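Local structure of arylesterase (5L2P) at residues Arg170-Pro181 against Asp236-Val246; Val182-Leu190 against Leu224-Ile233. The protein hydrolyses aromatic esters, p-nitrophenyl fatty acid esters and aryl dialkyl phosphates such as paraoxon, as a serine esterase of the GDXG lipolytic family. All coordinates share one frame; numbering follows the deposited sequence.

Interaction 1: residues Arg170-Pro181 against Asp236-Val246; sequences RDNKLKLTAQVP and DLSNLPQAIVV
R170, near the end of its helix, reaches over L240 and puts its guanidinium into the turn D236-N239. The chain leaves the backbone with CG anti to N (chi1 -174°) and bends at chi3, which turns the flat group so that S238 O and D236 O lie in its plane. NH1 donates to S238 O at 2.8 Å, and both NH1 and NH2 close on D236 O, the NH1 bond being 2.9 Å. The D236 carboxylate instead sits over one face of the guanidinium: OD2 is 3.5 Å from NH1, a salt bridge of charge alone with no N-H aimed at it. Its other oxygen, OD1, accepts from S238 N, an Asx turn, and from S238 OG, fixing the loop R170 grips. Further along, the side chain of Q179 runs at about a right angle to the P241 ring, and NE2 gives a nearly straight bond (172°) to P241 O at 3.1 Å, with the acceptor in the amide plane. The other side of P241 is met by L176, whose CB lies 4.0 Å from P241 CG. Beyond it the strands run parallel: Q179 N bonds to Q242 O, and I244 N to Q179 O at 2.9 Å. V180 and I244 run alongside in one direction, V180 CG1 against I244 CB. P181 O receives V246 N at 3.3 Å. Such pairing of adjacent parallel strands builds the central alpha/beta hydrolase sheet, where 150-155 and 242-248 flank 178-182; helix 287-305 packs on V180 and I244, while Y260 and L264 of helix 254-266 pack on Q179 and A243.

Interaction 2: residues Val182-Leu190 against Leu224-Ile233; sequences VVPFVYLDL and LYNPLFSPLI
One backbone hydrogen bond ties the two loops together: L232 N, in a short 3-10 turn, donates to V186 O at 3.1 Å. The aromatic contact is between F185 and F229, whose planes are inclined at 51°, with F185 CE1 3.6 Å from F229 CZ. Both rings leave with CG anti to the backbone N (chi1 177° and 168°), which brings their outer carbons together. An alanine in place of F185 is likely to leave the F229 ring without its aromatic partner and open a gap at F229 CZ. Aliphatic contacts fill the rest: V186 CG1 lies 4.0 Å from P231 CG, L232 CD2 comes within 3.7 Å of Y187 CB, crossing that side chain at about a right angle, and the CD2 methyls of L188 and L224 meet. The Y187 hydroxyl bonds to L188 O of another subunit. N160 ND2 donates to both F185 O and F229 O, joining the loops from helix 157-171. F185 also meets W86 edge-to-face and lies about 6 Å, side chain to side chain, from S156, the inferred active-site serine, so this is a loop following a sheet strand beside the probable catalytic site of an alpha/beta hydrolase.

In the fold
Following the chain, helix 157-171 leads through a loop into strand 178-182, and that strand runs straight on into the loop 182-190. After helices 193-197 and 212-217 the chain returns as 224-233, closing interaction 2, then continues through 236-241 into strand 242-248, closing interaction 1. Interaction 2 is therefore nested inside the loop that interaction 1 closes. They meet where V246 O approaches V183 N at 2.7 Å, probably a hydrogen bond, and where L237 CD2 packs on P231 O. Interaction 1 joins two neighbouring parallel strands and the end of a helix; interaction 2 joins two parts of the long excursion between those strands, beside the inferred active site.

Interaction 1: residues Arg170-Pro181 against Asp236-Val246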
loop_
_atom_site.group_PDB
_atom_site.type_symbol
_atom_site.label_atom_id
_atom_site.label_comp_id
_atom_site.label_asym_id
_atom_site.label_seq_id
_atom_site.Cartn_x
_atom_site.Cartn_y
_atom_site.Cartn_z
ATOM N N ARG A 170 -26.433 -19.672 -8.354
ATOM C CA ARG A 170 -26.198 -20.690 -7.347
ATOM C C ARG A 170 -27.474 -21.046 -6.590
ATOM O O ARG A 170 -27.753 -22.213 -6.380
ATOM C CB ARG A 170 -25.114 -20.235 -6.376
ATOM C CG ARG A 170 -24.720 -21.299 -5.382
ATOM C CD ARG A 170 -23.708 -20.754 -4.392
ATOM N NE ARG A 170 -24.289 -19.707 -3.561
ATOM C CZ ARG A 170 -23.601 -18.941 -2.726
ATOM N NH1 ARG A 170 -22.287 -19.057 -2.620
ATOM N NH2 ARG A 170 -24.230 -18.032 -2.007
ATOM N N ASP A 171 -28.246 -20.043 -6.179
ATOM C CA ASP A 171 -29.560 -20.270 -5.539
ATOM C C ASP A 171 -30.469 -21.156 -6.370
ATOM O O ASP A 171 -31.142 -22.038 -5.851
ATOM C CB ASP A 171 -30.299 -18.944 -5.316
ATOM C CG ASP A 171 -29.662 -18.065 -4.225
ATOM O OD1 ASP A 171 -28.752 -18.540 -3.491
ATOM O OD2 ASP A 171 -30.087 -16.883 -4.112
ATOM N N ASN A 172 -30.506 -20.896 -7.669
ATOM C CA ASN A 172 -31.407 -21.587 -8.586
ATOM C C ASN A 172 -30.769 -22.784 -9.268
ATOM O O ASN A 172 -31.359 -23.346 -10.180
ATOM C CB ASN A 172 -31.915 -20.582 -9.621
ATOM C CG ASN A 172 -32.806 -19.562 -8.999
ATOM O OD1 ASN A 172 -33.949 -19.851 -8.707
ATOM N ND2 ASN A 172 -32.284 -18.386 -8.751
ATOM N N LYS A 173 -29.568 -23.155 -8.832
ATOM C CA LYS A 173 -28.829 -24.287 -9.390
ATOM C C LYS A 173 -28.635 -24.195 -10.914
ATOM O O LYS A 173 -28.638 -25.204 -11.622
ATOM C CB LYS A 173 -29.514 -25.597 -9.012
ATOM C CG LYS A 173 -29.923 -25.659 -7.548
ATOM C CD LYS A 173 -30.624 -26.974 -7.238
ATOM C CE LYS A 173 -31.913 -27.186 -8.043
ATOM N NZ LYS A 173 -32.673 -28.344 -7.517
ATOM N N LEU A 174 -28.451 -22.974 -11.401
ATOM C CA LEU A 174 -28.113 -22.735 -12.794
ATOM C C LEU A 174 -26.582 -22.705 -12.898
ATOM O O LEU A 174 -25.916 -21.922 -12.213
ATOM C CB LEU A 174 -28.735 -21.409 -13.254
ATOM C CG LEU A 174 -28.594 -21.014 -14.737
ATOM C CD1 LEU A 174 -29.766 -20.141 -15.175
ATOM C CD2 LEU A 174 -27.307 -20.269 -15.059
ATOM N N LYS A 175 -26.025 -23.551 -13.743
ATOM C CA LYS A 175 -24.574 -23.629 -13.864
ATOM C C LYS A 175 -24.040 -22.601 -14.846
ATOM O O LYS A 175 -24.552 -22.446 -15.953
ATOM C CB LYS A 175 -24.110 -25.025 -14.288
ATOM C CG LYS A 175 -22.611 -25.210 -14.109
ATOM C CD LYS A 175 -21.973 -26.040 -15.222
ATOM C CE LYS A 175 -20.460 -25.887 -15.194
ATOM N NZ LYS A 175 -19.803 -26.536 -16.354
ATOM N N LEU A 176 -22.999 -21.897 -14.418
ATOM C CA LEU A 176 -22.243 -20.999 -15.268
ATOM C C LEU A 176 -20.839 -21.513 -15.243
ATOM O O LEU A 176 -20.355 -21.898 -14.215
ATOM C CB LEU A 176 -22.265 -19.565 -14.722
ATOM C CG LEU A 176 -23.649 -18.928 -14.697
ATOM C CD1 LEU A 176 -23.641 -17.608 -13.963
ATOM C CD2 LEU A 176 -24.167 -18.714 -16.098
ATOM N N THR A 177 -20.179 -21.501 -16.387
ATOM C CA THR A 177 -18.828 -22.023 -16.448
ATOM C C THR A 177 -17.810 -21.032 -15.914
ATOM O O THR A 177 -16.780 -21.443 -15.379
ATOM C CB THR A 177 -18.458 -22.522 -17.872
ATOM O OG1 THR A 177 -17.169 -23.141 -17.839
ATOM C CG2 THR A 177 -18.415 -21.392 -18.864
ATOM N N ALA A 178 -18.088 -19.742 -16.055
ATOM C CA ALA A 178 -17.162 -18.693 -15.644
ATOM C C ALA A 178 -17.842 -17.350 -15.398
ATOM O O ALA A 178 -18.955 -17.111 -15.825
ATOM C CB ALA A 178 -16.090 -18.519 -16.695
ATOM N N GLN A 179 -17.149 -16.483 -14.657
ATOM C CA GLN A 179 -17.601 -15.108 -14.420
ATOM C C GLN A 179 -16.412 -14.161 -14.540
ATOM O O GLN A 179 -15.316 -14.438 -14.025
ATOM C CB GLN A 179 -18.225 -14.982 -13.020
ATOM C CG GLN A 179 -17.295 -15.395 -11.884
ATOM C CD GLN A 179 -17.892 -15.033 -10.539
ATOM O OE1 GLN A 179 -18.497 -13.946 -10.381
ATOM N NE2 GLN A 179 -17.751 -15.948 -9.548
ATOM N N VAL A 180 -16.636 -13.035 -15.212
ATOM C CA VAL A 180 -15.584 -12.078 -15.444
ATOM C C VAL A 180 -16.020 -10.669 -15.066
ATOM O O VAL A 180 -16.360 -9.876 -15.929
ATOM C CB VAL A 180 -15.113 -12.119 -16.905
ATOM C CG1 VAL A 180 -13.865 -11.271 -17.106
ATOM C CG2 VAL A 180 -14.795 -13.557 -17.293
ATOM N N PRO A 181 -15.992 -10.354 -13.752
ATOM C CA PRO A 181 -16.221 -8.981 -13.325
ATOM C C PRO A 181 -14.977 -8.137 -13.506
ATOM O O PRO A 181 -13.929 -8.405 -12.902
ATOM C CB PRO A 181 -16.587 -9.124 -11.843
ATOM C CG PRO A 181 -15.985 -10.409 -11.418
ATOM C CD PRO A 181 -15.767 -11.266 -12.614
ATOM N N ASP A 236 -21.789 -16.680 2.299
ATOM C CA ASP A 236 -21.126 -17.772 1.567
ATOM C C ASP A 236 -20.787 -17.361 0.111
ATOM O O ASP A 236 -21.673 -17.000 -0.658
ATOM C CB ASP A 236 -22.037 -18.989 1.557
ATOM C CG ASP A 236 -21.401 -20.177 0.940
ATOM O OD1 ASP A 236 -20.177 -20.341 1.053
ATOM O OD2 ASP A 236 -22.116 -20.985 0.337
ATOM N N LEU A 237 -19.518 -17.431 -0.264
ATOM C CA LEU A 237 -19.094 -17.204 -1.637
ATOM C C LEU A 237 -18.464 -18.435 -2.297
ATOM O O LEU A 237 -17.712 -18.289 -3.268
ATOM C CB LEU A 237 -18.134 -16.010 -1.686
ATOM C CG LEU A 237 -18.793 -14.664 -1.373
ATOM C CD1 LEU A 237 -17.730 -13.599 -1.229
ATOM C CD2 LEU A 237 -19.816 -14.257 -2.446
ATOM N N SER A 238 -18.763 -19.638 -1.776
ATOM C CA SER A 238 -18.275 -20.889 -2.384
ATOM C C SER A 238 -19.264 -21.387 -3.438
ATOM O O SER A 238 -20.388 -20.912 -3.502
ATOM C CB SER A 238 -18.088 -21.962 -1.312
ATOM O OG SER A 238 -19.350 -22.370 -0.783
ATOM N N ASN A 239 -18.845 -22.384 -4.222
ATOM C CA ASN A 239 -19.666 -22.975 -5.280
ATOM C C ASN A 239 -20.155 -21.938 -6.285
ATOM O O ASN A 239 -21.260 -22.011 -6.798
ATOM C CB ASN A 239 -20.858 -23.731 -4.680
ATOM C CG ASN A 239 -20.439 -24.966 -3.914
ATOM O OD1 ASN A 239 -19.475 -25.650 -4.277
ATOM N ND2 ASN A 239 -21.200 -25.289 -2.866
ATOM N N LEU A 240 -19.310 -20.959 -6.539
ATOM C CA LEU A 240 -19.556 -19.974 -7.527
ATOM C C LEU A 240 -18.646 -20.296 -8.692
ATOM O O LEU A 240 -17.677 -21.041 -8.537
ATOM C CB LEU A 240 -19.272 -18.572 -6.979
ATOM C CG LEU A 240 -20.286 -18.050 -5.964
ATOM C CD1 LEU A 240 -19.839 -16.677 -5.500
ATOM C CD2 LEU A 240 -21.677 -17.942 -6.556
ATOM N N PRO A 241 -18.943 -19.705 -9.870
ATOM C CA PRO A 241 -18.162 -20.062 -11.038
ATOM C C PRO A 241 -16.709 -19.588 -10.941
ATOM O O PRO A 241 -16.411 -18.583 -10.310
ATOM C CB PRO A 241 -18.922 -19.399 -12.208
ATOM C CG PRO A 241 -19.924 -18.513 -11.622
ATOM C CD PRO A 241 -20.115 -18.873 -10.196
ATOM N N GLN A 242 -15.837 -20.326 -11.585
ATOM C CA GLN A 242 -14.469 -19.899 -11.798
ATOM C C GLN A 242 -14.424 -18.416 -12.250
ATOM O O GLN A 242 -15.137 -18.011 -13.218
ATOM C CB GLN A 242 -13.883 -20.833 -12.867
ATOM C CG GLN A 242 -12.461 -20.551 -13.292
ATOM C CD GLN A 242 -11.982 -21.541 -14.350
ATOM O OE1 GLN A 242 -12.782 -22.316 -14.904
ATOM N NE2 GLN A 242 -10.671 -21.533 -14.624
ATOM N N ALA A 243 -13.583 -17.619 -11.589
ATOM C CA ALA A 243 -13.586 -16.170 -11.778
ATOM C C ALA A 243 -12.320 -15.567 -12.377
ATOM O O ALA A 243 -11.225 -15.983 -12.065
ATOM C CB ALA A 243 -13.877 -15.485 -10.460
ATOM N N ILE A 244 -12.495 -14.565 -13.220
ATOM C CA ILE A 244 -11.408 -13.701 -13.635
ATOM C C ILE A 244 -11.781 -12.284 -13.199
ATOM O O ILE A 244 -12.585 -11.639 -13.841
ATOM C CB ILE A 244 -11.205 -13.756 -15.157
ATOM C CG1 ILE A 244 -10.855 -15.182 -15.569
ATOM C CG2 ILE A 244 -10.107 -12.797 -15.603
ATOM C CD1 ILE A 244 -10.909 -15.463 -17.056
ATOM N N VAL A 245 -11.188 -11.806 -12.103
ATOM C CA VAL A 245 -11.411 -10.439 -11.591
ATOM C C VAL A 245 -10.279 -9.500 -11.985
ATOM O O VAL A 245 -9.121 -9.766 -11.750
ATOM C CB VAL A 245 -11.590 -10.406 -10.074
ATOM C CG1 VAL A 245 -11.994 -9.038 -9.594
ATOM C CG2 VAL A 245 -12.637 -11.409 -9.636
ATOM N N VAL A 246 -10.651 -8.386 -12.614
ATOM C CA VAL A 246 -9.677 -7.442 -13.127
ATOM C C VAL A 246 -9.906 -6.105 -12.444
ATOM O O VAL A 246 -11.045 -5.672 -12.318
ATOM C CB VAL A 246 -9.793 -7.287 -14.643
ATOM C CG1 VAL A 246 -8.701 -6.356 -15.196
ATOM C CG2 VAL A 246 -9.680 -8.637 -15.296
#

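Interaction 2: residues Val182-Leu190 against Leu224-Ile233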
loop_
_atom_site.group_PDB
_atom_site.type_symbol
_atom_site.label_atom_id
_atom_site.label_comp_id
_atom_site.label_asym_id
_atom_site.label_seq_id
_atom_site.Cartn_x
_atom_site.Cartn_y
_atom_site.Cartn_z
ATOM N N VAL A 182 -15.096 -7.114 -14.342
ATOM C CA VAL A 182 -14.017 -6.183 -14.578
ATOM C C VAL A 182 -14.340 -4.895 -13.814
ATOM O O VAL A 182 -15.446 -4.348 -13.890
ATOM C CB VAL A 182 -13.904 -5.893 -16.067
ATOM C CG1 VAL A 182 -12.831 -4.838 -16.349
ATOM C CG2 VAL A 182 -13.622 -7.180 -16.810
ATOM N N VAL A 183 -13.352 -4.405 -13.086
ATOM C CA VAL A 183 -13.514 -3.261 -12.205
ATOM C C VAL A 183 -14.897 -3.174 -11.516
ATOM O O VAL A 183 -15.487 -2.109 -11.442
ATOM C CB VAL A 183 -13.131 -1.949 -12.921
ATOM C CG1 VAL A 183 -11.639 -2.007 -13.322
ATOM C CG2 VAL A 183 -14.042 -1.683 -14.141
ATOM N N PRO A 184 -15.341 -4.264 -10.906
ATOM C CA PRO A 184 -16.648 -4.292 -10.304
ATOM C C PRO A 184 -16.879 -3.445 -9.050
ATOM O O PRO A 184 -15.955 -3.206 -8.248
ATOM C CB PRO A 184 -16.767 -5.776 -9.863
ATOM C CG PRO A 184 -15.382 -6.151 -9.480
ATOM C CD PRO A 184 -14.502 -5.415 -10.460
ATOM N N PHE A 185 -18.135 -3.047 -8.868
ATOM C CA PHE A 185 -18.654 -2.612 -7.565
ATOM C C PHE A 185 -19.232 -3.826 -6.840
ATOM O O PHE A 185 -20.139 -4.485 -7.348
ATOM C CB PHE A 185 -19.738 -1.546 -7.754
ATOM C CG PHE A 185 -20.382 -1.093 -6.483
ATOM C CD1 PHE A 185 -21.396 -1.846 -5.878
ATOM C CD2 PHE A 185 -19.983 0.082 -5.866
ATOM C CE1 PHE A 185 -22.005 -1.416 -4.692
ATOM C CE2 PHE A 185 -20.587 0.490 -4.675
ATOM C CZ PHE A 185 -21.595 -0.265 -4.100
ATOM N N VAL A 186 -18.731 -4.098 -5.631
ATOM C CA VAL A 186 -19.202 -5.245 -4.831
ATOM C C VAL A 186 -19.576 -4.908 -3.394
ATOM O O VAL A 186 -20.052 -5.776 -2.666
ATOM C CB VAL A 186 -18.152 -6.361 -4.787
ATOM C CG1 VAL A 186 -17.993 -6.979 -6.154
ATOM C CG2 VAL A 186 -16.792 -5.877 -4.275
ATOM N N TYR A 187 -19.393 -3.659 -2.982
ATOM C CA TYR A 187 -19.566 -3.283 -1.579
ATOM C C TYR A 187 -19.569 -1.759 -1.399
ATOM O O TYR A 187 -18.983 -1.028 -2.208
ATOM C CB TYR A 187 -18.391 -3.880 -0.738
ATOM C CG TYR A 187 -18.579 -3.736 0.758
ATOM C CD1 TYR A 187 -19.661 -4.342 1.395
ATOM C CD2 TYR A 187 -17.701 -2.980 1.537
ATOM C CE1 TYR A 187 -19.884 -4.183 2.750
ATOM C CE2 TYR A 187 -17.877 -2.872 2.927
ATOM C CZ TYR A 187 -18.983 -3.476 3.524
ATOM O OH TYR A 187 -19.261 -3.384 4.887
ATOM N N LEU A 188 -20.210 -1.285 -0.339
ATOM C CA LEU A 188 -20.097 0.113 0.065
ATOM C C LEU A 188 -18.810 0.301 0.850
ATOM O O LEU A 188 -18.787 0.319 2.077
ATOM C CB LEU A 188 -21.297 0.552 0.918
ATOM C CG LEU A 188 -21.432 2.066 1.098
ATOM C CD1 LEU A 188 -21.983 2.730 -0.180
ATOM C CD2 LEU A 188 -22.340 2.333 2.281
ATOM N N ASP A 189 -17.719 0.427 0.131
ATOM C CA ASP A 189 -16.405 0.576 0.732
ATOM C C ASP A 189 -16.103 1.997 1.133
ATOM O O ASP A 189 -15.935 2.841 0.292
ATOM C CB ASP A 189 -15.353 0.105 -0.271
ATOM C CG ASP A 189 -13.951 0.332 0.186
ATOM O OD1 ASP A 189 -13.660 0.306 1.399
ATOM O OD2 ASP A 189 -13.115 0.511 -0.706
ATOM N N LEU A 190 -16.002 2.259 2.432
ATOM C CA LEU A 190 -15.598 3.570 2.936
ATOM C C LEU A 190 -14.171 3.616 3.496
ATOM O O LEU A 190 -13.618 4.697 3.715
ATOM C CB LEU A 190 -16.563 4.009 4.010
ATOM C CG LEU A 190 -18.042 4.040 3.583
ATOM C CD1 LEU A 190 -18.919 4.468 4.735
ATOM C CD2 LEU A 190 -18.323 4.929 2.365
ATOM N N LEU A 224 -28.386 -1.650 1.292
ATOM C CA LEU A 224 -26.924 -1.592 1.405
ATOM C C LEU A 224 -26.286 -2.914 1.854
ATOM O O LEU A 224 -25.210 -3.239 1.399
ATOM C CB LEU A 224 -26.496 -0.470 2.348
ATOM C CG LEU A 224 -26.814 0.960 1.960
ATOM C CD1 LEU A 224 -26.452 1.833 3.155
ATOM C CD2 LEU A 224 -26.053 1.359 0.696
ATOM N N TYR A 225 -26.961 -3.683 2.691
ATOM C CA TYR A 225 -26.408 -4.972 3.145
ATOM C C TYR A 225 -27.042 -6.162 2.460
ATOM O O TYR A 225 -26.829 -7.316 2.851
ATOM C CB TYR A 225 -26.501 -5.131 4.673
ATOM C CG TYR A 225 -27.896 -5.028 5.283
ATOM C CD1 TYR A 225 -28.770 -6.115 5.302
ATOM C CD2 TYR A 225 -28.306 -3.852 5.892
ATOM C CE1 TYR A 225 -30.012 -6.007 5.884
ATOM C CE2 TYR A 225 -29.546 -3.745 6.465
ATOM C CZ TYR A 225 -30.393 -4.805 6.462
ATOM O OH TYR A 225 -31.636 -4.575 7.067
ATOM N N ASN A 226 -27.788 -5.894 1.398
ATOM C CA ASN A 226 -28.347 -6.961 0.575
ATOM C C ASN A 226 -27.223 -7.557 -0.267
ATOM O O ASN A 226 -26.497 -6.819 -0.932
ATOM C CB ASN A 226 -29.441 -6.391 -0.329
ATOM C CG ASN A 226 -30.338 -7.483 -0.919
ATOM O OD1 ASN A 226 -29.858 -8.433 -1.480
ATOM N ND2 ASN A 226 -31.645 -7.332 -0.797
ATOM N N PRO A 227 -27.057 -8.888 -0.234
ATOM C CA PRO A 227 -25.958 -9.475 -1.012
ATOM C C PRO A 227 -26.105 -9.324 -2.542
ATOM O O PRO A 227 -25.099 -9.306 -3.229
ATOM C CB PRO A 227 -25.958 -10.952 -0.588
ATOM C CG PRO A 227 -26.728 -11.008 0.674
ATOM C CD PRO A 227 -27.737 -9.888 0.608
ATOM N N LEU A 228 -27.325 -9.200 -3.063
ATOM C CA LEU A 228 -27.501 -8.938 -4.498
ATOM C C LEU A 228 -27.058 -7.527 -4.898
ATOM O O LEU A 228 -26.775 -7.290 -6.070
ATOM C CB LEU A 228 -28.948 -9.143 -4.947
ATOM C CG LEU A 228 -29.510 -10.555 -4.726
ATOM C CD1 LEU A 228 -30.960 -10.662 -5.186
ATOM C CD2 LEU A 228 -28.688 -11.635 -5.402
ATOM N N PHE A 229 -27.015 -6.603 -3.946
ATOM C CA PHE A 229 -26.446 -5.302 -4.179
ATOM C C PHE A 229 -24.952 -5.292 -3.859
ATOM O O PHE A 229 -24.138 -4.775 -4.653
ATOM C CB PHE A 229 -27.170 -4.255 -3.363
ATOM C CG PHE A 229 -26.461 -2.932 -3.319
ATOM C CD1 PHE A 229 -26.459 -2.098 -4.411
ATOM C CD2 PHE A 229 -25.830 -2.516 -2.166
ATOM C CE1 PHE A 229 -25.818 -0.888 -4.363
ATOM C CE2 PHE A 229 -25.179 -1.309 -2.105
ATOM C CZ PHE A 229 -25.166 -0.486 -3.207
ATOM N N SER A 230 -24.606 -5.841 -2.684
ATOM C CA SER A 230 -23.226 -5.924 -2.190
ATOM C C SER A 230 -22.824 -7.347 -1.986
ATOM O O SER A 230 -22.864 -7.848 -0.859
ATOM C CB SER A 230 -23.069 -5.176 -0.868
ATOM O OG SER A 230 -23.081 -3.769 -1.073
ATOM N N PRO A 231 -22.418 -8.018 -3.061
ATOM C CA PRO A 231 -22.056 -9.435 -2.949
ATOM C C PRO A 231 -20.890 -9.742 -1.984
ATOM O O PRO A 231 -20.750 -10.874 -1.537
ATOM C CB PRO A 231 -21.690 -9.823 -4.389
ATOM C CG PRO A 231 -21.571 -8.532 -5.135
ATOM C CD PRO A 231 -22.438 -7.558 -4.448
ATOM N N LEU A 232 -20.067 -8.748 -1.681
ATOM C CA LEU A 232 -18.967 -8.953 -0.762
ATOM C C LEU A 232 -19.478 -9.298 0.666
ATOM O O LEU A 232 -18.790 -9.968 1.413
ATOM C CB LEU A 232 -18.059 -7.718 -0.751
ATOM C CG LEU A 232 -16.671 -7.932 -0.176
ATOM C CD1 LEU A 232 -15.848 -8.945 -0.956
ATOM C CD2 LEU A 232 -15.946 -6.599 -0.122
ATOM N N ILE A 233 -20.688 -8.838 1.005
ATOM C CA ILE A 233 -21.248 -9.051 2.323
ATOM C C ILE A 233 -21.930 -10.386 2.425
ATOM O O ILE A 233 -22.458 -10.742 3.474
ATOM C CB ILE A 233 -22.234 -7.916 2.726
ATOM C CG1 ILE A 233 -22.275 -7.803 4.253
ATOM C CG2 ILE A 233 -23.637 -8.110 2.162
ATOM C CD1 ILE A 233 -23.183 -6.710 4.798
#